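Local coordinates for protein GTN Reductase (Agrobacterium tumefaciens, PDB 5N6G) that probably reduces activated carbon-carbon double bonds with its bound flavin mononucleotide, as an ene-reductase of the Old Yellow Enzyme family, at residues Arg26-Leu37 against Thr354-Thr364; Gly300-Asp309 against Lys321-Lys329. All coordinates share one frame; numbering follows the deposited sequence.

Contact 1 of 2, residues Arg26-Leu37 against Thr354-Thr364; sequences RNRSPGAIPNNL and TFYGGGAEGYT. With FMN (flavin mononucleotide), chain B; 8OZ (2-Phenylacrylic acid), chain C.
At the dimethylbenzene edge of the flavin in this Old Yellow Enzyme barrel, Arg26-Leu37, a loop running into helix 36-43, meets the glycine-rich C-terminal segment Thr354-Thr364, and two arginines hold the second by its backbone carbonyls. Arg28, extended from CG to NE, enters the bend made by that segment. Its NE gives a hydrogen bond to Gly359 O (2.8 Å), while NH1 and NH2 both close end-on upon Thr354 O, NH2 at 2.8 Å. Arginine suits the place because its flat fan of N-H groups can serve several carbonyls at once. The guanidinium lies nearly parallel to the Tyr363 ring, 10° between planes, and Arg28 CD sits squarely over the ring face in a CH-pi contact, 3.4 Å from the centroid. Gly357 and Gly362 have positive phi, which glycine tolerates best. Leu37 CG meets the edge of the same tyrosine, whose hydroxyl is hydrogen-bonded to Asn38. Tyr356, with its OH 3.3 Å from FMN C7M, also lines the 2-phenylacrylic acid pocket. Arg26 bends at chi2 and chi3 (-61° and -54°), which turns its guanidinium toward the other segment: NE points almost straight at a lone pair of Phe355 O (2.8 Å), and NH2 reaches Gly362 O at 2.8 Å.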
loop_
_atom_site.group_PDB
_atom_site.type_symbol
_atom_site.label_atom_id
_atom_site.label_comp_id
_atom_site.label_asym_id
_atom_site.label_seq_id
_atom_site.Cartn_x
_atom_site.Cartn_y
_atom_site.Cartn_z
ATOM N N ARG A 26 0.555 -11.503 -1.832
ATOM C CA ARG A 26 0.830 -12.807 -2.414
ATOM C C ARG A 26 0.117 -13.957 -1.719
ATOM O O ARG A 26 0.167 -15.071 -2.229
ATOM C CB ARG A 26 2.350 -13.095 -2.417
ATOM C CG ARG A 26 3.243 -11.927 -2.919
ATOM C CD ARG A 26 2.963 -11.519 -4.358
ATOM N NE ARG A 26 3.039 -12.669 -5.257
ATOM C CZ ARG A 26 4.160 -13.138 -5.798
ATOM N NH1 ARG A 26 5.322 -12.536 -5.573
ATOM N NH2 ARG A 26 4.119 -14.199 -6.569
ATOM N N ASN A 27 -0.549 -13.712 -0.587
ATOM C CA ASN A 27 -1.343 -14.718 0.142
ATOM C C ASN A 27 -0.566 -15.998 0.446
ATOM O O ASN A 27 -1.051 -17.124 0.238
ATOM C CB ASN A 27 -2.611 -15.063 -0.630
ATOM C CG ASN A 27 -3.351 -13.844 -1.087
ATOM O OD1 ASN A 27 -3.174 -13.402 -2.220
ATOM N ND2 ASN A 27 -4.188 -13.289 -0.217
ATOM N N ARG A 28 0.631 -15.822 0.987
ATOM C CA ARG A 28 1.495 -16.944 1.305
ATOM C C ARG A 28 1.910 -16.935 2.769
ATOM O O ARG A 28 2.989 -17.419 3.118
ATOM C CB ARG A 28 2.701 -16.934 0.379
ATOM C CG ARG A 28 2.338 -17.527 -0.987
ATOM C CD ARG A 28 3.413 -17.216 -1.941
ATOM N NE ARG A 28 3.429 -17.932 -3.216
ATOM C CZ ARG A 28 2.873 -17.485 -4.340
ATOM N NH1 ARG A 28 2.172 -16.376 -4.347
ATOM N NH2 ARG A 28 3.061 -18.131 -5.474
ATOM N N SER A 29 1.047 -16.413 3.649
ATOM C CA SER A 29 1.322 -16.355 5.086
ATOM C C SER A 29 0.142 -16.903 5.891
ATOM O O SER A 29 -0.588 -16.147 6.540
ATOM C CB SER A 29 1.650 -14.920 5.502
ATOM O OG SER A 29 2.727 -14.414 4.724
ATOM N N PRO A 30 -0.044 -18.221 5.891
ATOM C CA PRO A 30 -1.118 -18.818 6.692
ATOM C C PRO A 30 -1.054 -18.386 8.148
ATOM O O PRO A 30 0.021 -18.270 8.751
ATOM C CB PRO A 30 -0.877 -20.326 6.536
ATOM C CG PRO A 30 -0.143 -20.456 5.250
ATOM C CD PRO A 30 0.698 -19.236 5.125
ATOM N N GLY A 31 -2.232 -18.157 8.722
ATOM C CA GLY A 31 -2.333 -17.739 10.099
ATOM C C GLY A 31 -1.960 -16.303 10.330
ATOM O O GLY A 31 -1.833 -15.893 11.490
ATOM N N ALA A 32 -1.742 -15.535 9.258
ATOM C CA ALA A 32 -1.396 -14.120 9.359
ATOM C C ALA A 32 -0.008 -13.911 9.959
ATOM O O ALA A 32 0.258 -12.866 10.565
ATOM C CB ALA A 32 -2.441 -13.348 10.178
ATOM N N ILE A 33 0.888 -14.880 9.762
ATOM C CA ILE A 33 2.214 -14.877 10.370
ATOM C C ILE A 33 3.233 -15.071 9.257
ATOM O O ILE A 33 3.200 -16.089 8.555
ATOM C CB ILE A 33 2.356 -15.992 11.427
ATOM C CG1 ILE A 33 1.371 -15.747 12.581
ATOM C CG2 ILE A 33 3.780 -16.078 11.968
ATOM C CD1 ILE A 33 1.164 -16.966 13.482
ATOM N N PRO A 34 4.174 -14.140 9.048
ATOM C CA PRO A 34 5.226 -14.385 8.058
ATOM C C PRO A 34 6.067 -15.589 8.437
ATOM O O PRO A 34 6.334 -15.842 9.612
ATOM C CB PRO A 34 6.068 -13.100 8.095
ATOM C CG PRO A 34 5.177 -12.070 8.670
ATOM C CD PRO A 34 4.349 -12.825 9.683
ATOM N N ASN A 35 6.525 -16.312 7.408
ATOM C CA ASN A 35 7.247 -17.561 7.604
ATOM C C ASN A 35 8.591 -17.532 6.881
ATOM O O ASN A 35 9.017 -16.478 6.392
ATOM C CB ASN A 35 6.365 -18.713 7.143
ATOM C CG ASN A 35 5.927 -18.555 5.712
ATOM O OD1 ASN A 35 6.727 -18.187 4.841
ATOM N ND2 ASN A 35 4.634 -18.754 5.464
ATOM N N ASN A 36 9.311 -18.652 6.866
ATOM C CA ASN A 36 10.672 -18.637 6.322
ATOM C C ASN A 36 10.683 -18.433 4.810
ATOM O O ASN A 36 11.600 -17.792 4.270
ATOM C CB ASN A 36 11.384 -19.938 6.659
ATOM C CG ASN A 36 11.733 -20.039 8.109
ATOM O OD1 ASN A 36 11.666 -19.058 8.839
ATOM N ND2 ASN A 36 12.137 -21.220 8.532
ATOM N N LEU A 37 9.691 -18.983 4.107
ATOM C CA LEU A 37 9.598 -18.750 2.660
ATOM C C LEU A 37 9.394 -17.272 2.351
ATOM O O LEU A 37 10.010 -16.726 1.421
ATOM C CB LEU A 37 8.465 -19.589 2.061
ATOM C CG LEU A 37 8.425 -19.634 0.524
ATOM C CD1 LEU A 37 9.603 -20.384 -0.029
ATOM C CD2 LEU A 37 7.119 -20.269 0.057
ATOM N N THR A 354 0.388 -17.710 -10.656
ATOM C CA THR A 354 1.006 -17.934 -9.355
ATOM C C THR A 354 1.183 -16.637 -8.572
ATOM O O THR A 354 1.932 -16.596 -7.588
ATOM C CB THR A 354 2.342 -18.677 -9.516
ATOM O OG1 THR A 354 3.185 -18.007 -10.464
ATOM C CG2 THR A 354 2.104 -20.107 -9.980
ATOM N N PHE A 355 0.482 -15.569 -8.961
ATOM C CA PHE A 355 0.555 -14.342 -8.170
ATOM C C PHE A 355 0.030 -14.572 -6.757
ATOM O O PHE A 355 0.640 -14.112 -5.782
ATOM C CB PHE A 355 -0.245 -13.205 -8.817
ATOM C CG PHE A 355 0.437 -12.521 -9.992
ATOM C CD1 PHE A 355 1.675 -12.924 -10.463
ATOM C CD2 PHE A 355 -0.184 -11.456 -10.615
ATOM C CE1 PHE A 355 2.281 -12.284 -11.545
ATOM C CE2 PHE A 355 0.413 -10.806 -11.690
ATOM C CZ PHE A 355 1.650 -11.227 -12.163
ATOM N N TYR A 356 -1.093 -15.288 -6.621
ATOM C CA TYR A 356 -1.815 -15.350 -5.351
ATOM C C TYR A 356 -1.880 -16.774 -4.838
ATOM O O TYR A 356 -2.362 -17.666 -5.543
ATOM C CB TYR A 356 -3.237 -14.814 -5.499
ATOM C CG TYR A 356 -3.285 -13.469 -6.162
ATOM C CD1 TYR A 356 -2.821 -12.348 -5.503
ATOM C CD2 TYR A 356 -3.775 -13.324 -7.445
ATOM C CE1 TYR A 356 -2.845 -11.114 -6.100
ATOM C CE2 TYR A 356 -3.804 -12.097 -8.052
ATOM C CZ TYR A 356 -3.339 -10.996 -7.377
ATOM O OH TYR A 356 -3.366 -9.759 -7.965
ATOM N N GLY A 357 -1.422 -16.975 -3.601
ATOM C CA GLY A 357 -1.517 -18.263 -2.950
ATOM C C GLY A 357 -0.456 -19.227 -3.443
ATOM O O GLY A 357 0.403 -18.901 -4.261
ATOM N N GLY A 358 -0.536 -20.445 -2.926
ATOM C CA GLY A 358 0.411 -21.476 -3.314
ATOM C C GLY A 358 1.696 -21.408 -2.502
ATOM O O GLY A 358 1.712 -21.015 -1.333
ATOM N N GLY A 359 2.793 -21.787 -3.148
ATOM C CA GLY A 359 4.069 -21.941 -2.474
ATOM C C GLY A 359 5.198 -21.292 -3.251
ATOM O O GLY A 359 5.071 -20.182 -3.775
ATOM N N ALA A 360 6.344 -21.973 -3.260
ATOM C CA ALA A 360 7.555 -21.367 -3.809
ATOM C C ALA A 360 7.422 -21.104 -5.298
ATOM O O ALA A 360 8.003 -20.141 -5.812
ATOM C CB ALA A 360 8.750 -22.279 -3.560
ATOM N N GLU A 361 6.665 -21.939 -6.000
ATOM C CA GLU A 361 6.544 -21.788 -7.445
ATOM C C GLU A 361 5.887 -20.453 -7.784
ATOM O O GLU A 361 4.812 -20.124 -7.276
ATOM C CB GLU A 361 5.740 -22.946 -8.025
ATOM C CG GLU A 361 5.688 -22.969 -9.535
ATOM C CD GLU A 361 5.180 -24.291 -10.079
ATOM O OE1 GLU A 361 4.508 -25.024 -9.320
ATOM O OE2 GLU A 361 5.462 -24.601 -11.259
ATOM N N GLY A 362 6.548 -19.673 -8.635
ATOM C CA GLY A 362 6.076 -18.330 -8.945
ATOM C C GLY A 362 6.242 -17.331 -7.826
ATOM O O GLY A 362 5.572 -16.287 -7.822
ATOM N N TYR A 363 7.147 -17.609 -6.888
ATOM C CA TYR A 363 7.344 -16.765 -5.715
ATOM C C TYR A 363 8.836 -16.583 -5.467
ATOM O O TYR A 363 9.369 -15.478 -5.632
ATOM C CB TYR A 363 6.642 -17.409 -4.518
ATOM C CG TYR A 363 6.595 -16.615 -3.241
ATOM C CD1 TYR A 363 6.053 -15.342 -3.185
ATOM C CD2 TYR A 363 7.056 -17.170 -2.060
ATOM C CE1 TYR A 363 6.004 -14.643 -2.003
ATOM C CE2 TYR A 363 7.001 -16.489 -0.873
ATOM C CZ TYR A 363 6.487 -15.214 -0.841
ATOM O OH TYR A 363 6.408 -14.514 0.342
ATOM N N THR A 364 9.518 -17.654 -5.095
ATOM C CA THR A 364 10.950 -17.595 -4.821
ATOM C C THR A 364 11.799 -18.271 -5.893
ATOM O O THR A 364 13.034 -18.332 -5.752
ATOM C CB THR A 364 11.248 -18.239 -3.470
ATOM O OG1 THR A 364 10.591 -19.509 -3.421
ATOM C CG2 THR A 364 10.757 -17.386 -2.315
HETATM N N1 FMN B . -1.142 -2.544 -4.230
HETATM C C2 FMN B . -1.116 -2.208 -2.899
HETATM O O2 FMN B . -1.169 -1.016 -2.520
HETATM N N3 FMN B . -0.996 -3.201 -1.952
HETATM C C4 FMN B . -0.940 -4.559 -2.205
HETATM O O4 FMN B . -0.787 -5.363 -1.286
HETATM C C4A FMN B . -1.001 -4.907 -3.608
HETATM N N5 FMN B . -0.919 -6.172 -3.935
HETATM C C5A FMN B . -0.816 -6.480 -5.280
HETATM C C6 FMN B . -0.613 -7.807 -5.641
HETATM C C7 FMN B . -0.387 -8.159 -6.964
HETATM C C7M FMN B . -0.140 -9.609 -7.300
HETATM C C8 FMN B . -0.374 -7.173 -7.956
HETATM C C8M FMN B . -0.070 -7.511 -9.390
HETATM C C9 FMN B . -0.600 -5.844 -7.607
HETATM C C9A FMN B . -0.811 -5.494 -6.273
HETATM N N10 FMN B . -0.930 -4.145 -5.874
HETATM C C10 FMN B . -1.055 -3.821 -4.551
HETATM C "C1'" FMN B . -0.727 -3.097 -6.885
HETATM C "C2'" FMN B . 0.756 -2.899 -7.172
HETATM O "O2'" FMN B . 1.430 -2.384 -6.019
HETATM C "C3'" FMN B . 1.020 -1.966 -8.355
HETATM O "O3'" FMN B . 0.375 -0.715 -8.128
HETATM C "C4'" FMN B . 0.537 -2.522 -9.693
HETATM O "O4'" FMN B . 1.053 -3.839 -9.897
HETATM C "C5'" FMN B . 0.892 -1.613 -10.855
HETATM O "O5'" FMN B . 2.324 -1.497 -10.984
HETATM P P FMN B . 3.210 -2.257 -12.113
HETATM O O1P FMN B . 2.711 -1.729 -13.441
HETATM O O2P FMN B . 2.886 -3.733 -11.953
HETATM O O3P FMN B . 4.613 -1.896 -11.789
HETATM C C4 8OZ C . -4.347 -7.720 -5.302
HETATM C C5 8OZ C . -4.979 -8.738 -4.627
HETATM C C6 8OZ C . -5.417 -8.533 -3.338
HETATM C C7 8OZ C . -5.207 -7.316 -2.714
HETATM C C8 8OZ C . -4.441 -3.718 -3.384
HETATM C C 8OZ C . -3.786 -5.036 -1.421
HETATM O O 8OZ C . -4.048 -2.683 -2.902
HETATM C C1 8OZ C . -4.226 -5.019 -2.671
HETATM C C2 8OZ C . -4.553 -6.288 -3.380
HETATM C C3 8OZ C . -4.136 -6.497 -4.691
HETATM O O1 8OZ C . -5.085 -3.762 -4.526
HETATM O O HOH W 1 7.653 -13.599 -6.863
#

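Contact 2 of 2, residues Gly300-Asp309 against Lys321-Lys329; sequences GLWIANNGYD and KVDAVAFGK. With FMN (flavin mononucleotide), chain B.
Ala304 and Val325 are paired in parallel by backbone hydrogen bonds: Ala304 N gives to Ala324 O at 3.0 Å, and Ala326 N gives to Ala304 O at 2.9 Å. Further back, Trp302 O accepts from both Asp323 N and Ala324 N. Asp323 adds a side-chain bond, its OD2 taking the N-H of Trp302 at 2.8 Å on the anti side, tilted 26° out of the carboxylate plane; a salt bridge from OD2 to Arg294 would further stabilise the negative charge.

Apolar contacts form on both faces of the sheet. On one, Ile303 CG2 rests 3.9 Å from Ala326 CB, and Leu301 CD2 touches the methyl of Ala324; the small alanines leave room for these branched chains inside the barrel. On the other, Ala304 CB packs on Val322 CG1. These strands, 301-305 and 324-327, are the seventh and eighth of a TIM barrel, joined by helix 310-318 in a beta-alpha-beta unit, and Val322, Val325 and Phe327 turn to that helix. With chi1 at 173°, Val325 swings CG1 away from its own N and over to the Tyr308 ring, in an off-centre CH-pi contact; the hydroxyl of Tyr308 is hydrogen-bonded to Glu268. Tyr308 CB also meets Phe327 CE1.

Polar contacts at the C-terminal strand ends bind FMN. The Asn305 amide works both ways: OD1 accepts from the ribityl O3' (2.6 Å), while ND2 gives to FMN O5' and to Ala326 O, the latter from above the carbonyl plane. The phosphate is met by the backbone N-H groups of Gly307, Gly328 and Lys329. Gly328 is suited because a CB would clash with FMN O4'. Lys329, bent at chi3 and chi4, brings NZ to within 2.8 Å of FMN O2P.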
loop_
_atom_site.group_PDB
_atom_site.type_symbol
_atom_site.label_atom_id
_atom_site.label_comp_id
_atom_site.label_asym_id
_atom_site.label_seq_id
_atom_site.Cartn_x
_atom_site.Cartn_y
_atom_site.Cartn_z
ATOM N N GLY A 300 8.497 15.306 1.076
ATOM C CA GLY A 300 8.609 13.869 0.990
ATOM C C GLY A 300 9.083 13.433 -0.379
ATOM O O GLY A 300 8.926 14.128 -1.380
ATOM N N LEU A 301 9.645 12.236 -0.411
ATOM C CA LEU A 301 10.048 11.632 -1.672
ATOM C C LEU A 301 8.801 11.295 -2.486
ATOM O O LEU A 301 7.851 10.695 -1.971
ATOM C CB LEU A 301 10.863 10.362 -1.396
ATOM C CG LEU A 301 11.627 9.802 -2.585
ATOM C CD1 LEU A 301 12.818 10.678 -2.889
ATOM C CD2 LEU A 301 12.065 8.368 -2.306
ATOM N N TRP A 302 8.791 11.689 -3.752
ATOM C CA TRP A 302 7.635 11.496 -4.618
ATOM C C TRP A 302 7.868 10.223 -5.433
ATOM O O TRP A 302 8.671 10.224 -6.383
ATOM C CB TRP A 302 7.442 12.699 -5.537
ATOM C CG TRP A 302 6.125 12.702 -6.222
ATOM C CD1 TRP A 302 5.849 12.229 -7.478
ATOM C CD2 TRP A 302 4.880 13.184 -5.695
ATOM N NE1 TRP A 302 4.512 12.386 -7.759
ATOM C CE2 TRP A 302 3.898 12.974 -6.683
ATOM C CE3 TRP A 302 4.507 13.789 -4.492
ATOM C CZ2 TRP A 302 2.574 13.363 -6.512
ATOM C CZ3 TRP A 302 3.195 14.135 -4.307
ATOM C CH2 TRP A 302 2.241 13.919 -5.304
ATOM N N ILE A 303 7.148 9.161 -5.076
ATOM C CA ILE A 303 7.328 7.831 -5.645
ATOM C C ILE A 303 6.141 7.565 -6.548
ATOM O O ILE A 303 4.998 7.640 -6.099
ATOM C CB ILE A 303 7.409 6.736 -4.566
ATOM C CG1 ILE A 303 8.485 7.042 -3.521
ATOM C CG2 ILE A 303 7.599 5.393 -5.248
ATOM C CD1 ILE A 303 8.480 6.044 -2.342
ATOM N N ALA A 304 6.399 7.235 -7.797
ATOM C CA ALA A 304 5.329 7.010 -8.753
ATOM C C ALA A 304 5.285 5.549 -9.149
ATOM O O ALA A 304 6.303 4.866 -9.166
ATOM C CB ALA A 304 5.514 7.851 -10.014
ATOM N N ASN A 305 4.082 5.101 -9.495
ATOM C CA ASN A 305 3.820 3.725 -9.856
ATOM C C ASN A 305 2.773 3.663 -10.949
ATOM O O ASN A 305 1.950 4.575 -11.096
ATOM C CB ASN A 305 3.309 2.934 -8.651
ATOM C CG ASN A 305 2.753 1.601 -9.043
ATOM O OD1 ASN A 305 1.541 1.424 -9.166
ATOM N ND2 ASN A 305 3.638 0.644 -9.270
ATOM N N ASN A 306 2.836 2.549 -11.696
ATOM C CA ASN A 306 1.812 1.939 -12.537
ATOM C C ASN A 306 2.214 2.006 -14.008
ATOM O O ASN A 306 2.196 3.066 -14.648
ATOM C CB ASN A 306 0.423 2.542 -12.326
ATOM C CG ASN A 306 -0.656 1.717 -13.024
ATOM O OD1 ASN A 306 -0.693 0.489 -12.898
ATOM N ND2 ASN A 306 -1.504 2.381 -13.807
ATOM N N GLY A 307 2.622 0.863 -14.547
ATOM C CA GLY A 307 2.930 0.763 -15.960
ATOM C C GLY A 307 4.282 1.288 -16.377
ATOM O O GLY A 307 4.508 1.476 -17.575
ATOM N N TYR A 308 5.186 1.549 -15.441
ATOM C CA TYR A 308 6.520 2.001 -15.819
ATOM C C TYR A 308 7.333 0.850 -16.387
ATOM O O TYR A 308 7.116 -0.316 -16.051
ATOM C CB TYR A 308 7.243 2.590 -14.609
ATOM C CG TYR A 308 6.815 3.986 -14.299
ATOM C CD1 TYR A 308 7.433 5.055 -14.916
ATOM C CD2 TYR A 308 5.779 4.245 -13.408
ATOM C CE1 TYR A 308 7.058 6.355 -14.653
ATOM C CE2 TYR A 308 5.382 5.563 -13.137
ATOM C CZ TYR A 308 6.029 6.607 -13.779
ATOM O OH TYR A 308 5.679 7.911 -13.552
ATOM N N ASP A 309 8.278 1.196 -17.262
ATOM C CA ASP A 309 9.305 0.290 -17.761
ATOM C C ASP A 309 10.651 0.994 -17.636
ATOM O O ASP A 309 10.745 2.099 -17.091
ATOM C CB ASP A 309 9.007 -0.173 -19.196
ATOM C CG ASP A 309 9.011 0.963 -20.227
ATOM O OD1 ASP A 309 9.553 2.064 -19.972
ATOM O OD2 ASP A 309 8.464 0.734 -21.323
ATOM N N LYS A 321 10.184 14.729 -12.970
ATOM C CA LYS A 321 8.760 14.487 -12.737
ATOM C C LYS A 321 8.511 13.690 -11.471
ATOM O O LYS A 321 7.514 13.919 -10.769
ATOM C CB LYS A 321 8.148 13.744 -13.916
ATOM C CG LYS A 321 8.062 14.572 -15.171
ATOM C CD LYS A 321 7.548 13.721 -16.344
ATOM C CE LYS A 321 7.487 14.538 -17.641
ATOM N NZ LYS A 321 7.089 13.684 -18.795
ATOM N N VAL A 322 9.368 12.714 -11.184
ATOM C CA VAL A 322 9.223 11.878 -10.001
ATOM C C VAL A 322 10.598 11.736 -9.373
ATOM O O VAL A 322 11.621 11.909 -10.032
ATOM C CB VAL A 322 8.631 10.476 -10.317
ATOM C CG1 VAL A 322 7.392 10.596 -11.165
ATOM C CG2 VAL A 322 9.658 9.586 -11.014
ATOM N N ASP A 323 10.615 11.392 -8.083
ATOM C CA ASP A 323 11.873 11.144 -7.392
ATOM C C ASP A 323 12.291 9.688 -7.436
ATOM O O ASP A 323 13.481 9.389 -7.311
ATOM C CB ASP A 323 11.785 11.567 -5.927
ATOM C CG ASP A 323 11.503 13.039 -5.754
ATOM O OD1 ASP A 323 11.980 13.836 -6.599
ATOM O OD2 ASP A 323 10.805 13.402 -4.770
ATOM N N ALA A 324 11.332 8.783 -7.575
ATOM C CA ALA A 324 11.609 7.356 -7.553
ATOM C C ALA A 324 10.430 6.669 -8.223
ATOM O O ALA A 324 9.337 7.241 -8.331
ATOM C CB ALA A 324 11.812 6.824 -6.129
ATOM N N VAL A 325 10.663 5.436 -8.667
ATOM C CA VAL A 325 9.657 4.642 -9.366
ATOM C C VAL A 325 9.516 3.300 -8.658
ATOM O O VAL A 325 10.515 2.625 -8.381
ATOM C CB VAL A 325 10.027 4.439 -10.850
ATOM C CG1 VAL A 325 9.056 3.462 -11.499
ATOM C CG2 VAL A 325 10.029 5.787 -11.596
ATOM N N ALA A 326 8.276 2.936 -8.354
ATOM C CA ALA A 326 7.956 1.656 -7.754
ATOM C C ALA A 326 7.438 0.724 -8.836
ATOM O O ALA A 326 6.547 1.091 -9.610
ATOM C CB ALA A 326 6.924 1.814 -6.649
ATOM N N PHE A 327 7.998 -0.469 -8.880
ATOM C CA PHE A 327 7.622 -1.497 -9.838
ATOM C C PHE A 327 6.940 -2.624 -9.091
ATOM O O PHE A 327 7.453 -3.073 -8.063
ATOM C CB PHE A 327 8.844 -2.065 -10.544
ATOM C CG PHE A 327 9.640 -1.053 -11.350
ATOM C CD1 PHE A 327 9.380 -0.871 -12.690
ATOM C CD2 PHE A 327 10.667 -0.332 -10.766
ATOM C CE1 PHE A 327 10.133 0.016 -13.448
ATOM C CE2 PHE A 327 11.413 0.572 -11.505
ATOM C CZ PHE A 327 11.151 0.735 -12.843
ATOM N N GLY A 328 5.817 -3.099 -9.626
ATOM C CA GLY A 328 5.092 -4.207 -9.038
ATOM C C GLY A 328 5.378 -5.520 -9.747
ATOM O O GLY A 328 6.206 -6.318 -9.298
ATOM N N LYS A 329 4.729 -5.750 -10.892
ATOM C CA LYS A 329 4.851 -7.042 -11.555
ATOM C C LYS A 329 6.291 -7.349 -11.950
ATOM O O LYS A 329 6.707 -8.507 -11.910
ATOM C CB LYS A 329 3.934 -7.090 -12.774
ATOM C CG LYS A 329 2.451 -7.118 -12.381
ATOM C CD LYS A 329 1.554 -7.324 -13.581
ATOM C CE LYS A 329 1.558 -6.114 -14.488
ATOM N NZ LYS A 329 1.122 -4.862 -13.809
HETATM N N1 FMN B . -1.142 -2.544 -4.230
HETATM C C2 FMN B . -1.116 -2.208 -2.899
HETATM O O2 FMN B . -1.169 -1.016 -2.520
HETATM N N3 FMN B . -0.996 -3.201 -1.952
HETATM C C4 FMN B . -0.940 -4.559 -2.205
HETATM O O4 FMN B . -0.787 -5.363 -1.286
HETATM C C4A FMN B . -1.001 -4.907 -3.608
HETATM N N5 FMN B . -0.919 -6.172 -3.935
HETATM C C5A FMN B . -0.816 -6.480 -5.280
HETATM C C6 FMN B . -0.613 -7.807 -5.641
HETATM C C7 FMN B . -0.387 -8.159 -6.964
HETATM C C7M FMN B . -0.140 -9.609 -7.300
HETATM C C8 FMN B . -0.374 -7.173 -7.956
HETATM C C8M FMN B . -0.070 -7.511 -9.390
HETATM C C9 FMN B . -0.600 -5.844 -7.607
HETATM C C9A FMN B . -0.811 -5.494 -6.273
HETATM N N10 FMN B . -0.930 -4.145 -5.874
HETATM C C10 FMN B . -1.055 -3.821 -4.551
HETATM C "C1'" FMN B . -0.727 -3.097 -6.885
HETATM C "C2'" FMN B . 0.756 -2.899 -7.172
HETATM O "O2'" FMN B . 1.430 -2.384 -6.019
HETATM C "C3'" FMN B . 1.020 -1.966 -8.355
HETATM O "O3'" FMN B . 0.375 -0.715 -8.128
HETATM C "C4'" FMN B . 0.537 -2.522 -9.693
HETATM O "O4'" FMN B . 1.053 -3.839 -9.897
HETATM C "C5'" FMN B . 0.892 -1.613 -10.855
HETATM O "O5'" FMN B . 2.324 -1.497 -10.984
HETATM P P FMN B . 3.210 -2.257 -12.113
HETATM O O1P FMN B . 2.711 -1.729 -13.441
HETATM O O2P FMN B . 2.886 -3.733 -11.953
HETATM O O3P FMN B . 4.613 -1.896 -11.789
HETATM O O HOH W 2 5.153 0.842 -12.218
HETATM O O HOH W 3 0.435 -2.004 -14.673
#

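Contacts 1 and 2 meet different parts of one FMN molecule, their centres about 25 Å apart. Contact 2 holds the phosphate and part of the ribityl chain, whereas contact 1 borders the methyl-bearing edge of the isoalloxazine and, through Tyr356, the bound 2-phenylacrylic acid, which is hydrogen-bonded to His178 and Asn181. The two touch directly where Phe355 CE2 of contact 1 packs 4.1 Å from Lys329 CD of contact 2, beside the flavin methyl C8M. Contact 1 closes a span of the chain that includes contact 2, bringing residues after the first barrel strand against the segment that follows the eighth.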